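Local coordinates for membrane-fusion protein (Streptococcus pneumoniae, PDB 5XU0), which probably serves as the membrane-fusion component of a MacAB-like efflux pump, forming part of its channel, at residues I29-G34 with V151-N156; A42-S47 with V167-V172. The protein carries 2 engineered substitutions. All coordinates share one frame; numbering follows the deposited sequence.

Interaction 1 of 2, residues I29-G34 with V151-N156; sequences ILVSVG and VEVNSN
The barrel-sandwich (lipoyl-like) domain has a loop between strands 26-28 and 36-37, and here V31 and V33 of that loop rest on V153 at the end of strand 148-153. The two segments run in roughly opposite directions, 143° apart. No hydrogen bond joins them. V153 carries the middle of the contact with one methyl, CG1. This methyl lies 3.6 Å from V31 O and 3.7 Å from V33 N, against the loop backbone. Side-chain packing is looser: V153 CG1 is 4.3 Å from V31 CG2. At one end, V33 lays CG2 on the strand backbone, 3.4 Å from V151 O. At the other end, I29 reaches S155. Its CD1 stands anti to CA (chi2 -169°), and CD1 is the atom that meets S155 and N154. I29 CD1 comes near S155 OG and lies 3.6 Å from N154 O. The strand itself is irregular. V151 and E152 both face H170, a classic beta bulge in strand 148-153 on the side of strand 167-172. Beyond V153 the chain leaves the strand through an Asx turn. N156 N donates to N154 OD1 at 3.1 Å, from above the carbonyl plane. Nearby, G34 pairs through its backbone with V150, and D35 OD2 accepts from S32 N. V33 packs on Y215 and V151 on Y219, both of the second subunit.

Interaction 2 of 2, residues A42-S47 with V167-V172; sequences ALVKYS and VMVHIV
M168, a selenomethionine, brings its terminal methyl to the phenol end of Y46: M168 CE lies 3.6 Å from Y46 OH. The chain of M168 bends at chi3 (-54°), which sets CE there. CE meets the ring obliquely and also sits 4.3 Å from V44 CG1. The Y46 hydroxyl has a weak hydrogen bond with D20 N. The two strands belong to different sheets of the barrel-sandwich domain and pack face against face. Their axes approach to 8.2 Å and run nearly antiparallel, at 164°. No hydrogen bond crosses. A classic beta bulge, with M168 and V169 both facing V17, goes with two consecutive side chains directed at strand 42-46. V169 uses both its methyls. CG1 is 4.1 Å from L43 CD2, while CG2 faces V44 CG1. L43 CD2 is shared, since it also touches I171 CG2 at 3.6 Å. The side chains of L43 and I171 cross at about a right angle. On the reverse side of strand 167-172, H170 stacks its ring with Y16 and hydrogen-bonds E14 OE1 through NE2.

Interaction 2 is a fully buried part of the core between the two sheets of the domain. Interaction 1 is partly buried, at a loop over the end of one of those sheets. Strands 148-153 and 167-172 are neighbours in that sheet, and H170 probably hydrogen-bonds V151 and E152 through the backbone. The two contacts touch directly, with I29 CG2 packing on L43 O. I29 also packs on M168 and V169, so it continues the apolar core into the loop. Their chemistry differs with place. Interaction 2 is almost wholly side chain on side chain. Interaction 1 sets methyl groups largely against backbone atoms and a serine hydroxyl.

Interaction 1 of 2, residues I29-G34 with V151-N156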
# COMPACT_ATOMS: atom_id res chain seq x y z
N ILE B 29 26.14 4.60 -5.04
CA ILE B 29 26.00 5.34 -3.79
C ILE B 29 27.27 6.12 -3.42
O ILE B 29 27.22 6.98 -2.54
CB ILE B 29 25.55 4.40 -2.65
CG1 ILE B 29 24.31 3.61 -3.07
CG2 ILE B 29 25.29 5.13 -1.36
CD1 ILE B 29 23.66 2.87 -1.93
N LEU B 30 28.40 5.85 -4.09
CA LEU B 30 29.57 6.73 -4.11
C LEU B 30 30.08 7.16 -2.73
O LEU B 30 30.87 8.10 -2.64
CB LEU B 30 29.30 7.97 -5.00
CG LEU B 30 28.19 9.01 -4.74
CD1 LEU B 30 28.52 9.92 -3.58
CD2 LEU B 30 27.92 9.81 -6.00
N VAL B 31 29.65 6.50 -1.65
CA VAL B 31 30.26 6.69 -0.33
C VAL B 31 30.37 5.32 0.34
O VAL B 31 29.49 4.47 0.18
CB VAL B 31 29.46 7.66 0.56
CG1 VAL B 31 29.68 9.11 0.13
CG2 VAL B 31 27.98 7.30 0.58
N SER B 32 31.46 5.12 1.07
CA SER B 32 31.67 3.92 1.85
C SER B 32 31.58 4.25 3.33
O SER B 32 31.94 5.35 3.75
CB SER B 32 33.02 3.28 1.53
OG SER B 32 33.07 2.82 0.19
N VAL B 33 31.11 3.28 4.12
CA VAL B 33 30.92 3.51 5.54
C VAL B 33 32.24 3.90 6.18
O VAL B 33 33.30 3.34 5.87
CB VAL B 33 30.30 2.27 6.22
CG1 VAL B 33 31.23 1.07 6.13
CG2 VAL B 33 29.94 2.58 7.67
N GLY B 34 32.19 4.89 7.06
CA GLY B 34 33.41 5.45 7.61
C GLY B 34 34.05 6.44 6.66
O GLY B 34 35.24 6.33 6.35
N VAL B 151 27.69 6.47 8.71
CA VAL B 151 27.72 5.32 9.60
C VAL B 151 27.07 4.09 9.00
O VAL B 151 27.17 3.01 9.61
CB VAL B 151 27.09 5.64 10.97
CG1 VAL B 151 27.86 6.75 11.65
CG2 VAL B 151 25.61 5.98 10.82
N GLU B 152 26.38 4.21 7.87
CA GLU B 152 25.83 3.00 7.26
C GLU B 152 25.53 3.25 5.79
O GLU B 152 24.95 4.29 5.45
CB GLU B 152 24.56 2.55 8.01
CG GLU B 152 23.84 1.40 7.36
CD GLU B 152 22.46 1.20 7.95
OE1 GLU B 152 21.88 0.11 7.76
OE2 GLU B 152 21.96 2.13 8.61
N VAL B 153 25.94 2.32 4.93
CA VAL B 153 25.58 2.33 3.52
C VAL B 153 24.96 0.98 3.19
O VAL B 153 25.35 -0.05 3.76
CB VAL B 153 26.79 2.64 2.62
CG1 VAL B 153 27.60 3.82 3.15
CG2 VAL B 153 27.69 1.42 2.44
N ASN B 154 24.00 0.98 2.27
CA ASN B 154 23.25 -0.24 1.95
C ASN B 154 22.72 -0.12 0.52
O ASN B 154 21.80 0.67 0.27
CB ASN B 154 22.12 -0.45 2.95
CG ASN B 154 21.36 -1.74 2.72
OD1 ASN B 154 21.70 -2.54 1.84
ND2 ASN B 154 20.33 -1.97 3.53
N SER B 155 23.29 -0.89 -0.40
CA SER B 155 22.93 -0.85 -1.81
C SER B 155 22.02 -2.01 -2.20
O SER B 155 21.97 -2.39 -3.38
CB SER B 155 24.18 -0.85 -2.69
OG SER B 155 25.09 0.15 -2.28
N ASN B 156 21.32 -2.60 -1.24
CA ASN B 156 20.43 -3.73 -1.52
C ASN B 156 19.03 -3.34 -1.07
O ASN B 156 18.65 -3.51 0.09
CB ASN B 156 20.93 -4.99 -0.83
CG ASN B 156 22.08 -5.63 -1.58
OD1 ASN B 156 22.10 -5.65 -2.81
ND2 ASN B 156 23.05 -6.16 -0.84

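Interaction 2 of 2, residues A42-S47 with V167-V172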
# COMPACT_ATOMS: atom_id res chain seq x y z
N ALA B 42 27.52 15.11 -2.58
CA ALA B 42 26.58 14.08 -3.01
C ALA B 42 26.84 12.78 -2.26
O ALA B 42 27.97 12.47 -1.88
CB ALA B 42 26.71 13.85 -4.52
N LEU B 43 25.76 12.01 -2.03
CA LEU B 43 25.88 10.70 -1.40
C LEU B 43 25.11 9.59 -2.09
O LEU B 43 25.31 8.43 -1.73
CB LEU B 43 25.42 10.73 0.07
CG LEU B 43 25.89 11.84 1.00
CD1 LEU B 43 24.91 12.95 0.89
CD2 LEU B 43 25.99 11.32 2.43
N VAL B 44 24.22 9.90 -3.03
CA VAL B 44 23.62 8.89 -3.89
C VAL B 44 23.35 9.54 -5.24
O VAL B 44 22.98 10.71 -5.31
CB VAL B 44 22.31 8.28 -3.32
CG1 VAL B 44 22.56 7.33 -2.15
CG2 VAL B 44 21.35 9.36 -2.92
N LYS B 45 23.54 8.77 -6.31
CA LYS B 45 23.23 9.21 -7.66
C LYS B 45 22.29 8.19 -8.29
O LYS B 45 22.66 7.03 -8.48
CB LYS B 45 24.49 9.37 -8.50
CG LYS B 45 24.26 9.30 -10.01
CD LYS B 45 24.13 10.68 -10.63
CE LYS B 45 23.86 10.59 -12.12
NZ LYS B 45 24.64 9.50 -12.76
N TYR B 46 21.07 8.62 -8.59
CA TYR B 46 20.17 7.83 -9.41
C TYR B 46 20.54 7.99 -10.89
O TYR B 46 21.23 8.94 -11.28
CB TYR B 46 18.72 8.25 -9.19
CG TYR B 46 18.17 8.00 -7.79
CD1 TYR B 46 17.50 6.82 -7.49
CD2 TYR B 46 18.30 8.96 -6.79
CE1 TYR B 46 16.98 6.60 -6.22
CE2 TYR B 46 17.79 8.74 -5.52
CZ TYR B 46 17.13 7.56 -5.24
OH TYR B 46 16.62 7.34 -3.98
N SER B 47 20.08 7.05 -11.71
CA SER B 47 20.38 7.09 -13.14
C SER B 47 19.63 8.23 -13.80
O SER B 47 18.39 8.20 -13.88
CB SER B 47 20.03 5.76 -13.79
OG SER B 47 19.91 5.91 -15.20
N VAL B 167 16.47 2.35 4.56
CA VAL B 167 17.59 3.26 4.80
C VAL B 167 18.72 2.89 3.85
O VAL B 167 19.25 1.77 3.90
CB VAL B 167 18.07 3.18 6.26
CG1 VAL B 167 19.30 4.07 6.46
CG2 VAL B 167 16.95 3.54 7.22
N MSE B 168 19.09 3.82 2.98
CA MSE B 168 20.18 3.55 2.06
C MSE B 168 21.50 4.12 2.56
O MSE B 168 22.54 3.48 2.43
CB MSE B 168 19.86 4.08 0.67
CG MSE B 168 19.48 2.99 -0.32
SE MSE B 168 19.81 3.53 -2.14
CE MSE B 168 18.80 5.18 -2.11
N VAL B 169 21.48 5.33 3.13
CA VAL B 169 22.70 5.89 3.70
C VAL B 169 22.37 6.66 4.97
O VAL B 169 21.43 7.46 4.98
CB VAL B 169 23.46 6.79 2.69
CG1 VAL B 169 24.47 7.67 3.39
CG2 VAL B 169 24.15 5.94 1.66
N HIS B 170 23.13 6.41 6.03
CA HIS B 170 22.98 7.07 7.31
C HIS B 170 24.29 7.72 7.70
O HIS B 170 25.33 7.03 7.77
CB HIS B 170 22.53 6.09 8.39
CG HIS B 170 22.23 6.73 9.71
ND1 HIS B 170 22.13 6.02 10.88
CD2 HIS B 170 22.01 8.03 10.04
CE1 HIS B 170 21.86 6.84 11.88
NE2 HIS B 170 21.78 8.07 11.39
N ILE B 171 24.25 9.03 7.94
CA ILE B 171 25.42 9.83 8.28
C ILE B 171 25.08 10.64 9.52
O ILE B 171 23.92 10.99 9.76
CB ILE B 171 25.84 10.76 7.11
CG1 ILE B 171 24.90 11.96 6.96
CG2 ILE B 171 25.89 10.00 5.80
CD1 ILE B 171 25.25 13.11 7.88
N VAL B 172 26.10 10.94 10.32
CA VAL B 172 25.87 11.67 11.56
C VAL B 172 27.16 12.38 11.98
O VAL B 172 28.25 11.81 11.89
CB VAL B 172 25.35 10.74 12.67
CG1 VAL B 172 26.20 9.50 12.77
CG2 VAL B 172 25.31 11.45 13.99